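Local coordinates for protein alpha-L-arabinofuranosidase B (Aspergillus kawachii, PDB 6SXT) that hydrolyses terminal non-reducing alpha-L-arabinofuranosyl residues from arabinan, arabinogalactan and arabinoxylan as a retaining GH54 enzyme with an arabinose-binding domain, at residues C5-A10 with N306-N311; R23-S28 with F290-M295; E332-R337 with F475-A480. All blocks are in the same frame, centred on the assembly; numbering follows the deposited sequence.

Contact 1 of 3, residues C5-A10 with N306-N311; sequences CDIYEA and NSVQEN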
loop_
_atom_site.group_PDB
_atom_site.type_symbol
_atom_site.label_atom_id
_atom_site.label_comp_id
_atom_site.label_asym_id
_atom_site.label_seq_id
_atom_site.Cartn_x
_atom_site.Cartn_y
_atom_site.Cartn_z
ATOM N N CYS A 5 21.829 0.080 6.182
ATOM C CA CYS A 5 22.339 -1.148 6.846
ATOM C C CYS A 5 23.854 -1.058 7.083
ATOM O O CYS A 5 24.315 -1.682 8.036
ATOM C CB CYS A 5 22.002 -2.411 6.078
ATOM S SG CYS A 5 20.189 -2.707 6.215
ATOM N N ASP A 6 24.574 -0.258 6.305
ATOM C CA ASP A 6 26.003 -0.046 6.623
ATOM C C ASP A 6 26.110 0.748 7.926
ATOM O O ASP A 6 27.023 0.461 8.699
ATOM C CB ASP A 6 26.682 0.685 5.475
ATOM C CG ASP A 6 26.596 -0.071 4.155
ATOM O OD1 ASP A 6 27.016 -1.254 4.120
ATOM O OD2 ASP A 6 26.099 0.552 3.216
ATOM N N ILE A 7 25.213 1.720 8.099
ATOM C CA ILE A 7 25.168 2.571 9.316
ATOM C C ILE A 7 24.830 1.701 10.511
ATOM O O ILE A 7 25.518 1.772 11.552
ATOM C CB ILE A 7 24.207 3.729 9.117
ATOM C CG1 ILE A 7 24.705 4.627 7.989
ATOM C CG2 ILE A 7 23.975 4.519 10.396
ATOM C CD1 ILE A 7 23.721 5.561 7.422
ATOM N N TYR A 8 23.809 0.843 10.413
ATOM C CA TYR A 8 23.439 -0.041 11.521
ATOM C C TYR A 8 24.606 -0.980 11.845
ATOM O O TYR A 8 24.904 -1.198 13.039
ATOM C CB TYR A 8 22.178 -0.853 11.220
ATOM C CG TYR A 8 20.895 -0.109 11.443
ATOM C CD1 TYR A 8 20.497 0.261 12.710
ATOM C CD2 TYR A 8 20.020 0.193 10.401
ATOM C CE1 TYR A 8 19.278 0.894 12.937
ATOM C CE2 TYR A 8 18.792 0.832 10.617
ATOM C CZ TYR A 8 18.421 1.187 11.888
ATOM O OH TYR A 8 17.192 1.758 12.080
ATOM N N GLU A 9 25.303 -1.489 10.830
ATOM C CA GLU A 9 26.442 -2.401 11.062
ATOM C C GLU A 9 27.535 -1.633 11.817
ATOM O O GLU A 9 28.128 -2.234 12.766
ATOM C CB GLU A 9 26.955 -2.902 9.726
ATOM C CG GLU A 9 28.323 -3.559 9.807
ATOM C CD GLU A 9 28.382 -4.803 10.637
ATOM O OE1 GLU A 9 27.445 -5.632 10.510
ATOM O OE2 GLU A 9 29.458 -5.009 11.285
ATOM N N ALA A 10 27.804 -0.397 11.446
ATOM C CA ALA A 10 28.874 0.426 12.074
ATOM C C ALA A 10 28.513 0.687 13.540
ATOM O O ALA A 10 29.420 0.903 14.348
ATOM C CB ALA A 10 29.064 1.714 11.346
ATOM N N ASN A 306 19.829 8.331 13.973
ATOM C CA ASN A 306 19.915 9.685 13.412
ATOM C C ASN A 306 20.691 9.642 12.083
ATOM O O ASN A 306 20.307 10.358 11.174
ATOM C CB ASN A 306 20.600 10.622 14.399
ATOM C CG ASN A 306 19.786 10.885 15.661
ATOM O OD1 ASN A 306 18.563 10.688 15.694
ATOM N ND2 ASN A 306 20.486 11.388 16.708
ATOM N N SER A 307 21.730 8.847 12.015
ATOM C CA SER A 307 22.556 8.721 10.784
ATOM C C SER A 307 21.687 8.083 9.695
ATOM O O SER A 307 21.780 8.475 8.530
ATOM C CB SER A 307 23.830 7.961 11.009
ATOM O OG SER A 307 24.712 8.778 11.804
ATOM N N VAL A 308 20.934 7.045 10.053
ATOM C CA VAL A 308 19.977 6.411 9.095
ATOM C C VAL A 308 18.988 7.449 8.570
ATOM O O VAL A 308 18.726 7.530 7.359
ATOM C CB VAL A 308 19.263 5.223 9.754
ATOM C CG1 VAL A 308 18.133 4.715 8.867
ATOM C CG2 VAL A 308 20.260 4.121 10.050
ATOM N N GLN A 309 18.407 8.285 9.446
ATOM C CA GLN A 309 17.433 9.314 9.045
ATOM C C GLN A 309 18.094 10.335 8.103
ATOM O O GLN A 309 17.476 10.699 7.127
ATOM C CB GLN A 309 16.792 9.971 10.269
ATOM C CG GLN A 309 16.072 11.250 9.961
ATOM C CD GLN A 309 14.849 11.167 9.091
ATOM O OE1 GLN A 309 14.292 12.211 8.673
ATOM N NE2 GLN A 309 14.374 9.981 8.885
ATOM N N GLU A 310 19.359 10.691 8.368
ATOM C CA GLU A 310 20.097 11.617 7.468
ATOM C C GLU A 310 20.236 10.974 6.078
ATOM O O GLU A 310 20.024 11.668 5.077
ATOM C CB GLU A 310 21.457 11.915 8.088
ATOM C CG GLU A 310 22.243 12.926 7.304
ATOM C CD GLU A 310 23.537 13.377 7.996
ATOM O OE1 GLU A 310 23.942 12.725 8.994
ATOM O OE2 GLU A 310 24.124 14.355 7.518
ATOM N N ASN A 311 20.470 9.679 6.031
ATOM C CA ASN A 311 20.586 8.914 4.775
ATOM C C ASN A 311 19.236 8.942 4.052
ATOM O O ASN A 311 19.205 9.157 2.829
ATOM C CB ASN A 311 21.123 7.543 5.074
ATOM C CG ASN A 311 21.214 6.700 3.833
ATOM O OD1 ASN A 311 20.187 6.197 3.349
ATOM N ND2 ASN A 311 22.411 6.609 3.273
#
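I7 sets its CG2 methyl against two successive residues of the facing helix, S307 and V308. CG2 lies anti to the backbone N, and from there it comes 3.5 Å from S307 CB, tighter than usual van der Waals contact, and 3.8 Å from V308 CG2. The other branch of I7 runs out to CD1, which lies 4.0 Å from N311 CB, one turn further along the same helix. The same V308 methyl also meets the Y8 ring: CG2 sits over one face, 4.0 Å from the ring centroid and 24° off the normal, which is CH-pi geometry. It is offset toward the rim, where Y8 CE2 is the closest ring atom at 3.6 Å. The pair of helices is antiparallel, with segment axes 9.2 Å apart at 165°, and both pack outside the beta-sandwich of the catalytic domain, whose concanavalin-like fold places Y148 of strand 145-152 against Y8 and V308. No hydrogen bond joins the two segments, so the contact is apolar apart from its margin. There the polar end of N311 turns to another partner, its OD1 accepting from R23 NH1.

Contact 2 of 3, residues R23-S28 with F290-M295; sequences RALYSS and FYEGVM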
loop_
_atom_site.group_PDB
_atom_site.type_symbol
_atom_site.label_atom_id
_atom_site.label_comp_id
_atom_site.label_asym_id
_atom_site.label_seq_id
_atom_site.Cartn_x
_atom_site.Cartn_y
_atom_site.Cartn_z
ATOM N N ARG A 23 15.023 1.002 -3.298
ATOM C CA ARG A 23 16.492 1.186 -3.323
ATOM C C ARG A 23 17.234 0.119 -2.555
ATOM O O ARG A 23 16.696 -0.551 -1.655
ATOM C CB ARG A 23 16.863 2.565 -2.797
ATOM C CG ARG A 23 16.530 2.797 -1.329
ATOM C CD ARG A 23 17.163 4.098 -0.879
ATOM N NE ARG A 23 16.924 4.392 0.523
ATOM C CZ ARG A 23 17.828 4.971 1.314
ATOM N NH1 ARG A 23 19.030 5.314 0.869
ATOM N NH2 ARG A 23 17.508 5.179 2.576
ATOM N N ALA A 24 18.501 -0.030 -2.912
ATOM C CA ALA A 24 19.445 -0.783 -2.090
ATOM C C ALA A 24 19.633 -0.113 -0.737
ATOM O O ALA A 24 19.694 1.152 -0.672
ATOM C CB ALA A 24 20.785 -0.839 -2.835
ATOM N N LEU A 25 19.772 -0.918 0.309
ATOM C CA LEU A 25 19.961 -0.389 1.675
ATOM C C LEU A 25 21.381 -0.620 2.168
ATOM O O LEU A 25 21.687 -0.274 3.322
ATOM C CB LEU A 25 18.903 -1.024 2.579
ATOM C CG LEU A 25 17.477 -0.665 2.180
ATOM C CD1 LEU A 25 16.493 -1.440 3.024
ATOM C CD2 LEU A 25 17.217 0.816 2.272
ATOM N N TYR A 26 22.198 -1.272 1.356
ATOM C CA TYR A 26 23.674 -1.397 1.561
ATOM C C TYR A 26 24.346 -0.767 0.361
ATOM O O TYR A 26 23.930 -1.012 -0.763
ATOM C CB TYR A 26 24.093 -2.866 1.632
ATOM C CG TYR A 26 23.554 -3.693 2.769
ATOM C CD1 TYR A 26 22.295 -4.253 2.720
ATOM C CD2 TYR A 26 24.363 -3.999 3.849
ATOM C CE1 TYR A 26 21.825 -5.052 3.727
ATOM C CE2 TYR A 26 23.893 -4.794 4.883
ATOM C CZ TYR A 26 22.624 -5.328 4.820
ATOM O OH TYR A 26 22.165 -6.140 5.818
ATOM N N SER A 27 25.458 -0.083 0.585
ATOM C CA SER A 27 26.205 0.576 -0.510
ATOM C C SER A 27 26.718 -0.458 -1.515
ATOM O O SER A 27 26.857 -0.086 -2.682
ATOM C CB SER A 27 27.290 1.468 0.063
ATOM O OG SER A 27 28.193 0.640 0.688
ATOM N N SER A 28 26.927 -1.701 -1.159
ATOM C CA SER A 28 27.501 -2.652 -2.131
ATOM C C SER A 28 26.415 -3.570 -2.687
ATOM O O SER A 28 26.749 -4.522 -3.445
ATOM C CB SER A 28 28.575 -3.429 -1.480
ATOM O OG SER A 28 28.030 -4.156 -0.405
ATOM N N PHE A 290 4.409 0.907 2.090
ATOM C CA PHE A 290 5.781 0.637 2.559
ATOM C C PHE A 290 6.762 0.922 1.437
ATOM O O PHE A 290 6.581 0.421 0.304
ATOM C CB PHE A 290 5.888 -0.823 2.989
ATOM C CG PHE A 290 7.247 -1.306 3.417
ATOM C CD1 PHE A 290 7.609 -1.310 4.743
ATOM C CD2 PHE A 290 8.129 -1.844 2.490
ATOM C CE1 PHE A 290 8.818 -1.831 5.179
ATOM C CE2 PHE A 290 9.363 -2.347 2.910
ATOM C CZ PHE A 290 9.702 -2.349 4.261
ATOM N N TYR A 291 7.792 1.714 1.729
ATOM C CA TYR A 291 8.842 2.006 0.715
ATOM C C TYR A 291 10.143 1.253 1.041
ATOM O O TYR A 291 10.821 0.769 0.115
ATOM C CB TYR A 291 9.092 3.522 0.684
ATOM C CG TYR A 291 7.884 4.298 0.215
ATOM C CD1 TYR A 291 7.464 4.307 -1.103
ATOM C CD2 TYR A 291 7.142 5.050 1.108
ATOM C CE1 TYR A 291 6.361 5.027 -1.528
ATOM C CE2 TYR A 291 6.042 5.756 0.693
ATOM C CZ TYR A 291 5.642 5.763 -0.612
ATOM O OH TYR A 291 4.560 6.504 -1.025
ATOM N N GLU A 292 10.577 1.261 2.292
ATOM C CA GLU A 292 11.813 0.608 2.726
ATOM C C GLU A 292 11.731 0.347 4.223
ATOM O O GLU A 292 10.985 1.060 4.919
ATOM C CB GLU A 292 13.062 1.450 2.401
ATOM C CG GLU A 292 13.106 2.806 3.095
ATOM C CD GLU A 292 14.345 3.622 2.746
ATOM O OE1 GLU A 292 14.372 4.118 1.614
ATOM O OE2 GLU A 292 15.285 3.657 3.560
ATOM N N GLY A 293 12.495 -0.616 4.682
ATOM C CA GLY A 293 12.563 -0.849 6.123
ATOM C C GLY A 293 13.530 -1.972 6.419
ATOM O O GLY A 293 13.916 -2.728 5.524
ATOM N N VAL A 294 13.873 -2.067 7.698
ATOM C CA VAL A 294 14.802 -3.100 8.168
ATOM C C VAL A 294 14.386 -3.578 9.551
ATOM O O VAL A 294 13.684 -2.865 10.267
ATOM C CB VAL A 294 16.251 -2.638 8.193
ATOM C CG1 VAL A 294 16.738 -1.967 6.914
ATOM C CG2 VAL A 294 16.535 -1.778 9.413
ATOM N N MET A 295 14.981 -4.714 9.932
ATOM C CA MET A 295 15.024 -5.185 11.335
ATOM C C MET A 295 16.479 -5.491 11.644
ATOM O O MET A 295 17.231 -5.926 10.756
ATOM C CB MET A 295 14.178 -6.440 11.564
ATOM C CG MET A 295 12.702 -6.151 11.329
ATOM S SD MET A 295 11.723 -7.688 11.327
ATOM C CE MET A 295 11.930 -8.227 13.036
#
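R23 meets E292 side-on: the guanidinium offers NE and NH2 to the two carboxylate oxygens, a bidentate salt bridge between a loop and strand 288-296 of the catalytic beta-sandwich. The two planes are turned 37° apart, and this twist shows in the separate bonds. R23 NE reaches E292 OE1 at 2.8 Å, almost straight at 167°, with OE1 close to the guanidinium plane; the nitrogen meets the oxygen on its syn side, somewhat out of the carboxylate plane. R23 NH2 to E292 OE2 is 2.9 Å and more bent, at 155°; here the oxygen uses its syn lone pair. The R23 chain is extended from CG to NE, which carries NE out to the carboxylate.

Each oxygen has a second hydrogen-bond partner, Y317 OH at OE1 and Y148 OH at OE2. Each oxygen of the buried carboxylate thus has two partners, which would be expected to favour its charged form.

L25 flanks the pair, its methyls divided between neighbouring parts of the strand. Its CD2 lies 3.7 Å from E292 OE2, so an apolar group borders the carboxylate. The other methyl faces the strand beyond E292: L25 CD1 is 3.8 Å from G293 O and, crossing the V294 side chain, 3.9 Å from V294 CG1.

Contact 3 of 3, residues E332-R337 with F475-A480; sequences EVVSLR and FEIETA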
loop_
_atom_site.group_PDB
_atom_site.type_symbol
_atom_site.label_atom_id
_atom_site.label_comp_id
_atom_site.label_asym_id
_atom_site.label_seq_id
_atom_site.Cartn_x
_atom_site.Cartn_y
_atom_site.Cartn_z
ATOM N N GLU A 332 -14.340 18.965 -17.196
ATOM C CA GLU A 332 -14.591 18.283 -18.469
ATOM C C GLU A 332 -15.797 17.361 -18.313
ATOM O O GLU A 332 -15.906 16.700 -17.285
ATOM C CB GLU A 332 -13.348 17.457 -18.826
ATOM C CG GLU A 332 -13.333 16.803 -20.175
ATOM C CD GLU A 332 -12.099 15.964 -20.444
ATOM O OE1 GLU A 332 -11.207 15.930 -19.564
ATOM O OE2 GLU A 332 -12.042 15.284 -21.486
ATOM N N VAL A 333 -16.662 17.279 -19.321
ATOM C CA VAL A 333 -17.739 16.267 -19.346
ATOM C C VAL A 333 -17.456 15.287 -20.460
ATOM O O VAL A 333 -17.171 15.723 -21.570
ATOM C CB VAL A 333 -19.122 16.938 -19.525
ATOM C CG1 VAL A 333 -20.216 15.944 -19.216
ATOM C CG2 VAL A 333 -19.212 18.167 -18.639
ATOM N N VAL A 334 -17.525 14.003 -20.177
ATOM C CA VAL A 334 -17.105 12.965 -21.137
ATOM C C VAL A 334 -18.147 11.871 -21.222
ATOM O O VAL A 334 -18.923 11.677 -20.275
ATOM C CB VAL A 334 -15.733 12.355 -20.727
ATOM C CG1 VAL A 334 -14.671 13.431 -20.634
ATOM C CG2 VAL A 334 -15.845 11.551 -19.446
ATOM N N SER A 335 -18.045 11.072 -22.283
ATOM C CA SER A 335 -18.661 9.749 -22.337
ATOM C C SER A 335 -17.506 8.767 -22.550
ATOM O O SER A 335 -16.482 9.153 -23.149
ATOM C CB SER A 335 -19.754 9.638 -23.412
ATOM O OG SER A 335 -20.841 10.510 -23.046
ATOM N N LEU A 336 -17.672 7.575 -22.050
ATOM C CA LEU A 336 -16.581 6.547 -22.025
ATOM C C LEU A 336 -17.097 5.354 -22.817
ATOM O O LEU A 336 -18.034 4.634 -22.394
ATOM C CB LEU A 336 -16.242 6.212 -20.557
ATOM C CG LEU A 336 -15.665 7.378 -19.775
ATOM C CD1 LEU A 336 -15.613 7.056 -18.305
ATOM C CD2 LEU A 336 -14.275 7.756 -20.268
ATOM N N ARG A 337 -16.447 5.084 -23.936
ATOM C CA ARG A 337 -16.903 4.061 -24.901
ATOM C C ARG A 337 -16.148 2.751 -24.724
ATOM O O ARG A 337 -14.900 2.795 -24.591
ATOM C CB ARG A 337 -16.717 4.554 -26.332
ATOM C CG ARG A 337 -17.390 3.613 -27.331
ATOM C CD ARG A 337 -17.365 4.125 -28.761
ATOM N NE ARG A 337 -16.012 4.375 -29.228
ATOM C CZ ARG A 337 -15.157 3.439 -29.625
ATOM N NH1 ARG A 337 -15.494 2.172 -29.625
ATOM N NH2 ARG A 337 -13.959 3.795 -30.047
ATOM N N PHE A 475 -11.166 2.062 -22.281
ATOM C CA PHE A 475 -12.327 2.898 -22.702
ATOM C C PHE A 475 -11.832 4.098 -23.463
ATOM O O PHE A 475 -10.905 4.788 -23.036
ATOM C CB PHE A 475 -13.133 3.342 -21.488
ATOM C CG PHE A 475 -13.653 2.189 -20.702
ATOM C CD1 PHE A 475 -14.862 1.560 -21.016
ATOM C CD2 PHE A 475 -12.908 1.650 -19.662
ATOM C CE1 PHE A 475 -15.326 0.505 -20.273
ATOM C CE2 PHE A 475 -13.380 0.586 -18.926
ATOM C CZ PHE A 475 -14.585 -0.005 -19.217
ATOM N N GLU A 476 -12.484 4.419 -24.585
ATOM C CA GLU A 476 -12.186 5.654 -25.319
ATOM C C GLU A 476 -12.938 6.820 -24.709
ATOM O O GLU A 476 -14.133 6.678 -24.376
ATOM C CB GLU A 476 -12.558 5.497 -26.790
ATOM C CG GLU A 476 -11.575 4.632 -27.564
ATOM C CD GLU A 476 -10.275 5.319 -27.955
ATOM O OE1 GLU A 476 -10.039 6.481 -27.577
ATOM O OE2 GLU A 476 -9.504 4.660 -28.679
ATOM N N ILE A 477 -12.272 7.945 -24.587
ATOM C CA ILE A 477 -12.824 9.195 -24.013
ATOM C C ILE A 477 -13.421 9.961 -25.187
ATOM O O ILE A 477 -12.686 10.323 -26.116
ATOM C CB ILE A 477 -11.767 10.024 -23.297
ATOM C CG1 ILE A 477 -11.043 9.235 -22.205
ATOM C CG2 ILE A 477 -12.383 11.309 -22.758
ATOM C CD1 ILE A 477 -9.756 9.892 -21.755
ATOM N N GLU A 478 -14.733 10.178 -25.108
ATOM C CA GLU A 478 -15.480 10.867 -26.179
ATOM C C GLU A 478 -16.185 12.080 -25.599
ATOM O O GLU A 478 -16.366 12.194 -24.398
ATOM C CB GLU A 478 -16.382 9.864 -26.880
ATOM C CG GLU A 478 -15.517 8.974 -27.730
ATOM C CD GLU A 478 -16.179 7.930 -28.566
ATOM O OE1 GLU A 478 -17.443 7.930 -28.610
ATOM O OE2 GLU A 478 -15.413 7.150 -29.149
ATOM N N THR A 479 -16.562 12.977 -26.503
ATOM C CA THR A 479 -17.507 14.071 -26.192
ATOM C C THR A 479 -18.718 13.502 -25.441
ATOM O O THR A 479 -19.228 12.461 -25.842
ATOM C CB THR A 479 -17.996 14.696 -27.513
ATOM O OG1 THR A 479 -16.852 15.067 -28.281
ATOM C CG2 THR A 479 -18.852 15.912 -27.272
ATOM N N ALA A 480 -19.142 14.176 -24.387
ATOM C CA ALA A 480 -20.332 13.760 -23.618
ATOM C C ALA A 480 -21.585 13.855 -24.512
ATOM O O ALA A 480 -21.761 14.830 -25.259
ATOM C CB ALA A 480 -20.493 14.607 -22.415
HETATM O O HOH W 1 -18.086 16.869 -23.825
HETATM O O HOH W 2 -10.887 2.590 -30.257
#
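S335 and E478 form the firm centre of this antiparallel strand pair, bonded backbone to backbone in both directions. S335 N reaches E478 O at 2.9 Å, and E478 N meets S335 O at 2.8 Å. R337 with E476 repeats the hydrogen-bonded pairing. Between them L336 and I477 lie side by side on the face away from the S335, E478, R337 and E476 side chains, L336 CD2 being 4.0 Å from I477 CG1. Strand 475-479 thus closes the arabinose-binding beta-trefoil against its first strand, and the ring of F475 packs near the substrate-binding residues H447 and L452.

Toward A480 the direct backbone ladder gives way to water, which donates to V333 O and accepts from A480 N. Even so, V333 CG1 presses on A480 CB at 3.5 Å. At the other end a second water takes a weak bond from R337 NH2 and donates to E476 OE2.

R337 bends at chi3 (58°), and its NE meets E478 OE2 at 2.8 Å, straight at 170° but 36° above the carboxylate plane. The guanidinium has a second partner in T344 O, bound by NH1. With R337 at OE2 and Y347 OH at OE1, the E478 carboxylate would be expected to stay ionised.

From the N terminus, helix 4-10 enters contact 1, whose partner in helix 302-315 lies 296 residues on, so contact 1 closes a loop holding nearly the whole catalytic domain. Contact 2 is nested inside that loop, joining the loop after strand 15-20 to strand 288-296, which leads on to helix 302-315. The two touch directly: N311 to R23 and D6 OD2 to S27 N are probable hydrogen bonds, joining both helices to the loop, which contact 2 in turn ties to the sandwich. Contact 3 opens only after contact 1 has closed and joins the first and last strands of the arabinose-binding domain. Its centre lies about 51 Å from that of contact 1 and about 43 Å from that of contact 2.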